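Local coordinates for protein single domain haemoglobin (Campylobacter jejuni, PDB 2WY4) that binds heme and, through its iron, small ligands such as cyanide, and probably oxygen, as a single-domain bacterial globin, at residues L87-P95 / A127-Y138. Residues are numbered along the deposited sequence; the frame is centred on the assembly and turned at random. Where two conformers were deposited one is given.
With HEM (protoporphyrin IX containing Fe), chain B.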
ATOM      1  N   LEU A  87      13.745  -3.415  -8.349  1.00 14.31           N
ATOM      2  CA  LEU A  87      13.787  -1.967  -8.544  1.00 15.03           C
ATOM      3  C   LEU A  87      14.459  -1.192  -7.411  1.00 15.14           C
ATOM      4  O   LEU A  87      14.527   0.028  -7.447  1.00 16.49           O
ATOM      5  CB  LEU A  87      12.369  -1.445  -8.768  1.00 15.03           C
ATOM      6  CG  LEU A  87      11.848  -1.804 -10.173  1.00 16.97           C
ATOM      7  CD1 LEU A  87      10.388  -1.470 -10.337  1.00 15.79           C
ATOM      8  CD2 LEU A  87      12.697  -1.112 -11.267  1.00 18.74           C
ATOM      9  N   GLY A  88      14.991  -1.912  -6.437  1.00 14.58           N
ATOM     10  CA  GLY A  88      15.725  -1.296  -5.336  1.00 15.23           C
ATOM     11  C   GLY A  88      14.877  -0.655  -4.276  1.00 15.26           C
ATOM     12  O   GLY A  88      15.322   0.303  -3.636  1.00 17.06           O
ATOM     13  N   VAL A  89      13.670  -1.179  -4.071  1.00 15.04           N
ATOM     14  CA  VAL A  89      12.839  -0.750  -2.967  1.00 14.32           C
ATOM     15  C   VAL A  89      13.517  -1.206  -1.680  1.00 14.50           C
ATOM     16  O   VAL A  89      13.791  -2.391  -1.477  1.00 15.85           O
ATOM     17  CB  VAL A  89      11.454  -1.375  -3.063  1.00 13.21           C
ATOM     18  CG1 VAL A  89      10.661  -1.068  -1.819  1.00 13.12           C
ATOM     19  CG2 VAL A  89      10.742  -0.902  -4.328  1.00 13.69           C
ATOM     20  N   LYS A  90      13.748  -0.257  -0.775  1.00 14.91           N
ATOM     21  CA  LYS A  90      14.379  -0.554   0.496  1.00 15.91           C
ATOM     22  C   LYS A  90      13.438  -0.406   1.658  1.00 15.39           C
ATOM     23  O   LYS A  90      12.410   0.260   1.555  1.00 14.86           O
ATOM     24  CB  LYS A  90      15.566   0.371   0.747  1.00 17.17           C
ATOM     25  CG  LYS A  90      16.577   0.399  -0.356  1.00 19.17           C
ATOM     26  CD  LYS A  90      17.267  -0.933  -0.499  1.00 23.54           C
ATOM     27  CE  LYS A  90      18.077  -0.975  -1.780  1.00 25.86           C
ATOM     28  NZ  LYS A  90      18.910  -2.203  -1.877  1.00 28.54           N
ATOM     29  N   GLU A  91      13.829  -0.980   2.799  1.00 15.79           N
ATOM     30  CA  GLU A  91      13.065  -0.833   4.019  1.00 15.77           C
ATOM     31  C   GLU A  91      12.736   0.618   4.262  1.00 15.78           C
ATOM     32  O   GLU A  91      11.632   0.942   4.673  1.00 15.23           O
ATOM     33  CB  GLU A  91      13.855  -1.341   5.238  0.50 16.36           C
ATOM     34  CG  GLU A  91      14.357  -2.767   5.160  0.50 18.36           C
ATOM     35  CD  GLU A  91      15.178  -3.155   6.376  0.50 19.64           C
ATOM     36  OE1 GLU A  91      15.034  -2.476   7.439  0.50 20.26           O
ATOM     37  OE2 GLU A  91      15.970  -4.135   6.268  0.50 21.74           O
ATOM     38  N   GLU A  92      13.700   1.504   4.017  1.00 15.31           N
ATOM     39  CA  GLU A  92      13.525   2.908   4.309  1.00 16.07           C
ATOM     40  C   GLU A  92      12.552   3.639   3.395  1.00 14.83           C
ATOM     41  O   GLU A  92      12.230   4.787   3.639  1.00 16.33           O
ATOM     42  CB  GLU A  92      14.888   3.622   4.276  1.00 16.63           C
ATOM     43  CG  GLU A  92      15.837   3.198   5.367  1.00 18.64           C
ATOM     44  CD  GLU A  92      16.362   1.788   5.239  1.00 18.34           C
ATOM     45  OE1 GLU A  92      16.628   1.344   4.101  1.00 19.58           O
ATOM     46  OE2 GLU A  92      16.551   1.114   6.301  1.00 22.98           O
ATOM     47  N   HIS A  93      12.101   2.994   2.311  1.00 13.67           N
ATOM     48  CA  HIS A  93      11.083   3.641   1.461  1.00 13.76           C
ATOM     49  C   HIS A  93       9.698   3.418   2.034  1.00 12.31           C
ATOM     50  O   HIS A  93       8.815   4.165   1.748  1.00 12.99           O
ATOM     51  CB  HIS A  93      11.062   3.063   0.054  1.00 13.73           C
ATOM     52  CG  HIS A  93      12.215   3.465  -0.810  1.00 14.92           C
ATOM     53  ND1 HIS A  93      13.101   2.545  -1.322  1.00 15.26           N
ATOM     54  CD2 HIS A  93      12.598   4.672  -1.288  1.00 16.64           C
ATOM     55  CE1 HIS A  93      13.998   3.181  -2.060  1.00 15.98           C
ATOM     56  NE2 HIS A  93      13.696   4.469  -2.079  1.00 17.10           N
ATOM     57  N   TYR A  94       9.520   2.386   2.846  1.00 12.29           N
ATOM     58  CA  TYR A  94       8.195   2.077   3.362  1.00 12.66           C
ATOM     59  C   TYR A  94       7.572   3.209   4.203  1.00 13.16           C
ATOM     60  O   TYR A  94       6.363   3.436   4.072  1.00 13.65           O
ATOM     61  CB  TYR A  94       8.119   0.688   4.041  1.00 12.28           C
ATOM     62  CG  TYR A  94       8.074  -0.439   3.051  1.00 12.37           C
ATOM     63  CD1 TYR A  94       9.232  -0.919   2.474  1.00 14.33           C
ATOM     64  CD2 TYR A  94       6.863  -0.986   2.646  1.00 13.52           C
ATOM     65  CE1 TYR A  94       9.195  -1.904   1.528  1.00 12.93           C
ATOM     66  CE2 TYR A  94       6.822  -1.971   1.700  1.00 13.93           C
ATOM     67  CZ  TYR A  94       7.983  -2.433   1.155  1.00 13.20           C
ATOM     68  OH  TYR A  94       7.939  -3.445   0.219  1.00 13.50           O
ATOM     69  N   PRO A  95       8.326   3.922   5.073  1.00 14.10           N
ATOM     70  CA  PRO A  95       7.724   5.070   5.753  1.00 13.54           C
ATOM     71  C   PRO A  95       7.262   6.206   4.785  1.00 12.94           C
ATOM     72  O   PRO A  95       6.354   6.997   5.119  1.00 13.60           O
ATOM     73  CB  PRO A  95       8.849   5.544   6.688  1.00 13.29           C
ATOM     74  CG  PRO A  95       9.688   4.368   6.890  1.00 13.81           C
ATOM     75  CD  PRO A  95       9.693   3.676   5.561  1.00 13.65           C
ATOM     76  N   ALA A 127       3.417  -3.271   5.938  1.00 14.24           N
ATOM     77  CA  ALA A 127       4.754  -2.920   5.540  1.00 13.46           C
ATOM     78  C   ALA A 127       5.762  -3.908   6.081  1.00 14.10           C
ATOM     79  O   ALA A 127       6.667  -4.297   5.368  1.00 15.00           O
ATOM     80  CB  ALA A 127       5.101  -1.515   5.970  1.00 13.78           C
ATOM     81  N   LYS A 128       5.629  -4.276   7.351  1.00 15.51           N
ATOM     82  CA  LYS A 128       6.556  -5.219   7.944  1.00 16.41           C
ATOM     83  C   LYS A 128       6.537  -6.554   7.203  1.00 16.07           C
ATOM     84  O   LYS A 128       7.576  -7.173   6.995  1.00 16.05           O
ATOM     85  CB  LYS A 128       6.220  -5.431   9.422  0.70 16.71           C
ATOM     86  CG  LYS A 128       7.033  -6.553  10.064  0.70 17.19           C
ATOM     87  CD  LYS A 128       6.691  -6.666  11.542  0.70 19.02           C
ATOM     88  CE  LYS A 128       7.754  -7.403  12.328  0.70 22.22           C
ATOM     89  NZ  LYS A 128       8.142  -8.675  11.727  0.70 24.46           N
ATOM     90  N   PHE A 129       5.342  -7.013   6.829  1.00 15.61           N
ATOM     91  CA  PHE A 129       5.231  -8.263   6.078  1.00 15.51           C
ATOM     92  C   PHE A 129       5.990  -8.209   4.745  1.00 14.80           C
ATOM     93  O   PHE A 129       6.725  -9.156   4.411  1.00 15.03           O
ATOM     94  CB  PHE A 129       3.756  -8.582   5.857  1.00 15.45           C
ATOM     95  CG  PHE A 129       3.490  -9.974   5.372  1.00 15.37           C
ATOM     96  CD1 PHE A 129       3.618 -11.055   6.201  1.00 19.11           C
ATOM     97  CD2 PHE A 129       3.119 -10.188   4.060  1.00 15.54           C
ATOM     98  CE1 PHE A 129       3.351 -12.334   5.756  1.00 18.66           C
ATOM     99  CE2 PHE A 129       2.887 -11.470   3.585  1.00 18.24           C
ATOM    100  CZ  PHE A 129       3.007 -12.537   4.429  1.00 17.82           C
ATOM    101  N   TYR A 130       5.838  -7.116   4.002  1.00 14.57           N
ATOM    102  CA  TYR A 130       6.562  -6.949   2.744  1.00 14.32           C
ATOM    103  C   TYR A 130       8.069  -6.823   2.985  1.00 14.91           C
ATOM    104  O   TYR A 130       8.889  -7.500   2.336  1.00 14.56           O
ATOM    105  CB  TYR A 130       6.093  -5.701   2.006  1.00 13.75           C
ATOM    106  CG  TYR A 130       4.872  -5.873   1.131  1.00 11.79           C
ATOM    107  CD1 TYR A 130       3.623  -6.008   1.682  1.00 13.13           C
ATOM    108  CD2 TYR A 130       4.990  -5.882  -0.263  1.00 12.93           C
ATOM    109  CE1 TYR A 130       2.506  -6.154   0.895  1.00 12.88           C
ATOM    110  CE2 TYR A 130       3.887  -6.050  -1.049  1.00 14.27           C
ATOM    111  CZ  TYR A 130       2.641  -6.187  -0.494  1.00 12.02           C
ATOM    112  OH  TYR A 130       1.579  -6.368  -1.351  1.00 14.41           O
ATOM    113  N   ILE A 131       8.444  -5.972   3.945  1.00 15.04           N
ATOM    114  CA  ILE A 131       9.862  -5.746   4.258  1.00 15.22           C
ATOM    115  C   ILE A 131      10.580  -7.046   4.593  1.00 16.01           C
ATOM    116  O   ILE A 131      11.698  -7.291   4.122  1.00 16.14           O
ATOM    117  CB  ILE A 131       9.997  -4.751   5.438  1.00 15.67           C
ATOM    118  CG1 ILE A 131       9.609  -3.327   5.006  1.00 16.76           C
ATOM    119  CG2 ILE A 131      11.426  -4.712   5.977  1.00 15.72           C
ATOM    120  CD1 ILE A 131       9.333  -2.373   6.180  1.00 15.43           C
ATOM    121  N   ASP A 132       9.950  -7.871   5.411  1.00 15.81           N
ATOM    122  CA  ASP A 132      10.611  -9.104   5.861  1.00 17.10           C
ATOM    123  C   ASP A 132      10.839 -10.083   4.719  1.00 17.07           C
ATOM    124  O   ASP A 132      11.896 -10.734   4.629  1.00 17.38           O
ATOM    125  CB  ASP A 132       9.849  -9.795   7.005  1.00 18.31           C
ATOM    126  CG  ASP A 132       9.919  -9.024   8.340  1.00 20.46           C
ATOM    127  OD1 ASP A 132      10.724  -8.071   8.484  1.00 22.90           O
ATOM    128  OD2 ASP A 132       9.155  -9.285   9.288  1.00 24.32           O
ATOM    129  N   ILE A 133       9.865 -10.191   3.822  1.00 16.60           N
ATOM    130  CA  ILE A 133      10.002 -11.064   2.661  1.00 17.04           C
ATOM    131  C   ILE A 133      11.101 -10.533   1.723  1.00 17.07           C
ATOM    132  O   ILE A 133      11.949 -11.300   1.241  1.00 17.24           O
ATOM    133  CB  ILE A 133       8.635 -11.206   1.917  1.00 18.06           C
ATOM    134  CG1 ILE A 133       7.722 -12.141   2.698  1.00 18.96           C
ATOM    135  CG2 ILE A 133       8.783 -11.710   0.496  1.00 17.99           C
ATOM    136  CD1 ILE A 133       6.322 -12.238   2.190  1.00 17.90           C
ATOM    137  N   GLU A 134      11.091  -9.218   1.500  1.00 16.42           N
ATOM    138  CA  GLU A 134      12.071  -8.577   0.659  1.00 16.67           C
ATOM    139  C   GLU A 134      13.485  -8.647   1.256  1.00 17.85           C
ATOM    140  O   GLU A 134      14.459  -8.848   0.538  1.00 17.31           O
ATOM    141  CB  GLU A 134      11.608  -7.150   0.331  1.00 15.35           C
ATOM    142  CG  GLU A 134      10.426  -7.208  -0.648  1.00 14.37           C
ATOM    143  CD  GLU A 134       9.586  -5.947  -0.732  1.00 16.16           C
ATOM    144  OE1 GLU A 134      10.070  -4.859  -0.334  1.00 14.84           O
ATOM    145  OE2 GLU A 134       8.441  -6.032  -1.240  1.00 14.12           O
ATOM    146  N   LYS A 135      13.586  -8.504   2.569  1.00 19.36           N
ATOM    147  CA  LYS A 135      14.886  -8.606   3.233  1.00 21.47           C
ATOM    148  C   LYS A 135      15.505  -9.950   2.927  1.00 22.52           C
ATOM    149  O   LYS A 135      16.703 -10.033   2.627  1.00 21.83           O
ATOM    150  CB  LYS A 135      14.741  -8.402   4.741  1.00 22.51           C
ATOM    151  CG  LYS A 135      14.875  -6.976   5.193  1.00 25.67           C
ATOM    152  CD  LYS A 135      14.721  -6.864   6.711  1.00 29.06           C
ATOM    153  CE  LYS A 135      15.836  -7.577   7.450  1.00 30.49           C
ATOM    154  NZ  LYS A 135      15.793  -7.303   8.929  1.00 32.88           N
ATOM    155  N   LYS A 136      14.702 -11.011   3.009  1.00 23.68           N
ATOM    156  CA  LYS A 136      15.183 -12.345   2.674  1.00 25.33           C
ATOM    157  C   LYS A 136      15.658 -12.388   1.240  1.00 25.27           C
ATOM    158  O   LYS A 136      16.689 -12.984   0.947  1.00 25.72           O
ATOM    159  CB  LYS A 136      14.110 -13.412   2.889  1.00 26.39           C
ATOM    160  CG  LYS A 136      13.926 -13.808   4.330  1.00 29.10           C
ATOM    161  CD  LYS A 136      13.144 -15.111   4.447  1.00 32.50           C
ATOM    162  CE  LYS A 136      12.495 -15.266   5.819  1.00 34.68           C
ATOM    163  NZ  LYS A 136      13.464 -15.285   6.955  1.00 35.66           N
ATOM    164  N   LEU A 137      14.916 -11.771   0.320  1.00 24.55           N
ATOM    165  CA  LEU A 137      15.357 -11.773  -1.076  1.00 24.91           C
ATOM    166  C   LEU A 137      16.679 -11.085  -1.261  1.00 24.98           C
ATOM    167  O   LEU A 137      17.536 -11.547  -1.990  1.00 25.56           O
ATOM    168  CB  LEU A 137      14.331 -11.110  -2.000  1.00 25.00           C
ATOM    169  CG  LEU A 137      13.241 -12.031  -2.475  1.00 23.91           C
ATOM    170  CD1 LEU A 137      12.359 -11.248  -3.459  1.00 22.75           C
ATOM    171  CD2 LEU A 137      13.804 -13.291  -3.135  1.00 24.59           C
ATOM    172  N   TYR A 138      16.854  -9.954  -0.595  1.00 25.28           N
ATOM    173  CA  TYR A 138      18.101  -9.232  -0.701  1.00 25.73           C
ATOM    174  C   TYR A 138      19.264 -10.028  -0.096  1.00 27.72           C
ATOM    175  O   TYR A 138      20.378  -9.964  -0.581  1.00 28.67           O
ATOM    176  CB  TYR A 138      18.000  -7.913   0.052  1.00 24.54           C
ATOM    177  CG  TYR A 138      17.370  -6.768  -0.713  1.00 21.84           C
ATOM    178  CD1 TYR A 138      17.975  -6.257  -1.858  1.00 20.02           C
ATOM    179  CD2 TYR A 138      16.191  -6.182  -0.276  1.00 19.51           C
ATOM    180  CE1 TYR A 138      17.428  -5.202  -2.547  1.00 20.56           C
ATOM    181  CE2 TYR A 138      15.644  -5.095  -0.964  1.00 18.99           C
ATOM    182  CZ  TYR A 138      16.259  -4.628  -2.103  1.00 21.28           C
ATOM    183  OH  TYR A 138      15.738  -3.578  -2.809  1.00 20.84           O
TER
HETATM  184  CHA HEM B 150       5.029  -2.217  -7.860  1.00 10.86           C
HETATM  185  CHB HEM B 150       2.287  -2.984  -3.984  1.00 10.61           C
HETATM  186  CHC HEM B 150       5.387  -0.419  -1.331  1.00 11.96           C
HETATM  187  CHD HEM B 150       7.761   0.875  -5.363  1.00 10.33           C
HETATM  188  C1A HEM B 150       4.077  -2.713  -7.052  1.00 10.31           C
HETATM  189  C2A HEM B 150       3.007  -3.591  -7.419  1.00 11.22           C
HETATM  190  C3A HEM B 150       2.218  -3.805  -6.350  1.00 11.36           C
HETATM  191  C4A HEM B 150       2.801  -3.032  -5.270  1.00 11.08           C
HETATM  192  CMA HEM B 150       0.971  -4.699  -6.289  1.00 11.82           C
HETATM  193  CAA HEM B 150       2.824  -4.197  -8.833  1.00 12.48           C
HETATM  194  CBA HEM B 150       3.980  -5.130  -9.201  1.00 14.21           C
HETATM  195  CGA HEM B 150       3.803  -6.590  -8.939  1.00 17.75           C
HETATM  196  O1A HEM B 150       2.652  -7.048  -8.712  1.00 19.71           O
HETATM  197  O2A HEM B 150       4.850  -7.325  -9.023  1.00 19.80           O
HETATM  198  C1B HEM B 150       2.876  -2.327  -2.936  1.00 11.65           C
HETATM  199  C2B HEM B 150       2.403  -2.330  -1.599  1.00 11.68           C
HETATM  200  C3B HEM B 150       3.270  -1.619  -0.859  1.00 11.05           C
HETATM  201  C4B HEM B 150       4.306  -1.152  -1.711  1.00 12.16           C
HETATM  202  CMB HEM B 150       1.095  -2.961  -1.139  1.00 12.57           C
HETATM  203  CAB HEM B 150       3.223  -1.259   0.633  1.00 11.59           C
HETATM  204  CBB HEM B 150       2.908  -2.148   1.557  1.00 14.19           C
HETATM  205  C1C HEM B 150       6.345   0.127  -2.152  1.00 11.56           C
HETATM  206  C2C HEM B 150       7.473   0.918  -1.804  1.00 12.40           C
HETATM  207  C3C HEM B 150       8.080   1.268  -2.918  1.00 13.14           C
HETATM  208  C4C HEM B 150       7.353   0.745  -4.047  1.00 11.73           C
HETATM  209  CMC HEM B 150       7.911   1.221  -0.362  1.00 11.48           C
HETATM  210  CAC HEM B 150       9.336   2.118  -3.017  1.00 14.29           C
HETATM  211  CBC HEM B 150       9.289   3.275  -3.689  1.00 14.64           C
HETATM  212  C1D HEM B 150       7.220   0.132  -6.393  1.00 11.92           C
HETATM  213  C2D HEM B 150       7.674   0.246  -7.726  1.00 12.11           C
HETATM  214  C3D HEM B 150       6.861  -0.701  -8.534  1.00 11.71           C
HETATM  215  C4D HEM B 150       5.989  -1.310  -7.585  1.00 11.50           C
HETATM  216  CMD HEM B 150       8.786   1.142  -8.223  1.00 12.91           C
HETATM  217  CAD HEM B 150       6.909  -0.957 -10.031  1.00 12.14           C
HETATM  218  CBD HEM B 150       5.701  -0.280 -10.672  1.00 12.89           C
HETATM  219  CGD HEM B 150       5.780  -0.175 -12.166  1.00 11.87           C
HETATM  220  O1D HEM B 150       5.485   0.913 -12.673  1.00 12.50           O
HETATM  221  O2D HEM B 150       6.112  -1.208 -12.807  1.00 14.61           O
HETATM  222  NA  HEM B 150       3.940  -2.363  -5.725  1.00 11.04           N
HETATM  223  NB  HEM B 150       4.048  -1.616  -2.983  1.00 11.49           N
HETATM  224  NC  HEM B 150       6.292   0.030  -3.535  1.00 12.14           N
HETATM  225  ND  HEM B 150       6.203  -0.792  -6.320  1.00 12.34           N
HETATM  226 FE   HEM B 150       5.127  -1.203  -4.645  1.00 12.78          FE
HETATM  227  O   HOH W   1      12.314  -3.768   0.620  1.00 15.85           O
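Y94 and E134 meet on the proximal side of the heme in this globin fold, where the FG corner and the start of helix 94-109 (G) lie against helix 113-139 (H). The Y94 ring is a knob in a hole formed by A127, Y130, I131 and E134. I131 CG1 makes a CH-pi contact with one face, 3.8 Å from the Y94 ring centroid, while the heme methyl CMC sits over the centre of the opposite face, so the ring is clamped between helix and porphyrin. Y94 OH donates to E134 OE1 (2.6 Å) on the syn side, 25° out of the carboxylate plane. E134 OE2 hydrogen-bonds H84 ND1, so Y94 holds the second-shell partner of the axial histidine, an arrangement that would probably polarise H84. A buried water links E134 OE1 to V89 O. Toward solvent the packing thins. In one of its two modelled positions, E91 crosses I131 and lays OE2 against K135 CG and CD, without a salt bridge to K135 NZ. With CG anti to its carbonyl carbon (chi1 -84°), Y138 reaches the 88-90 turn, and Y138 OH donates to V89 O at 2.6 Å, approaching from 54° above the carbonyl plane.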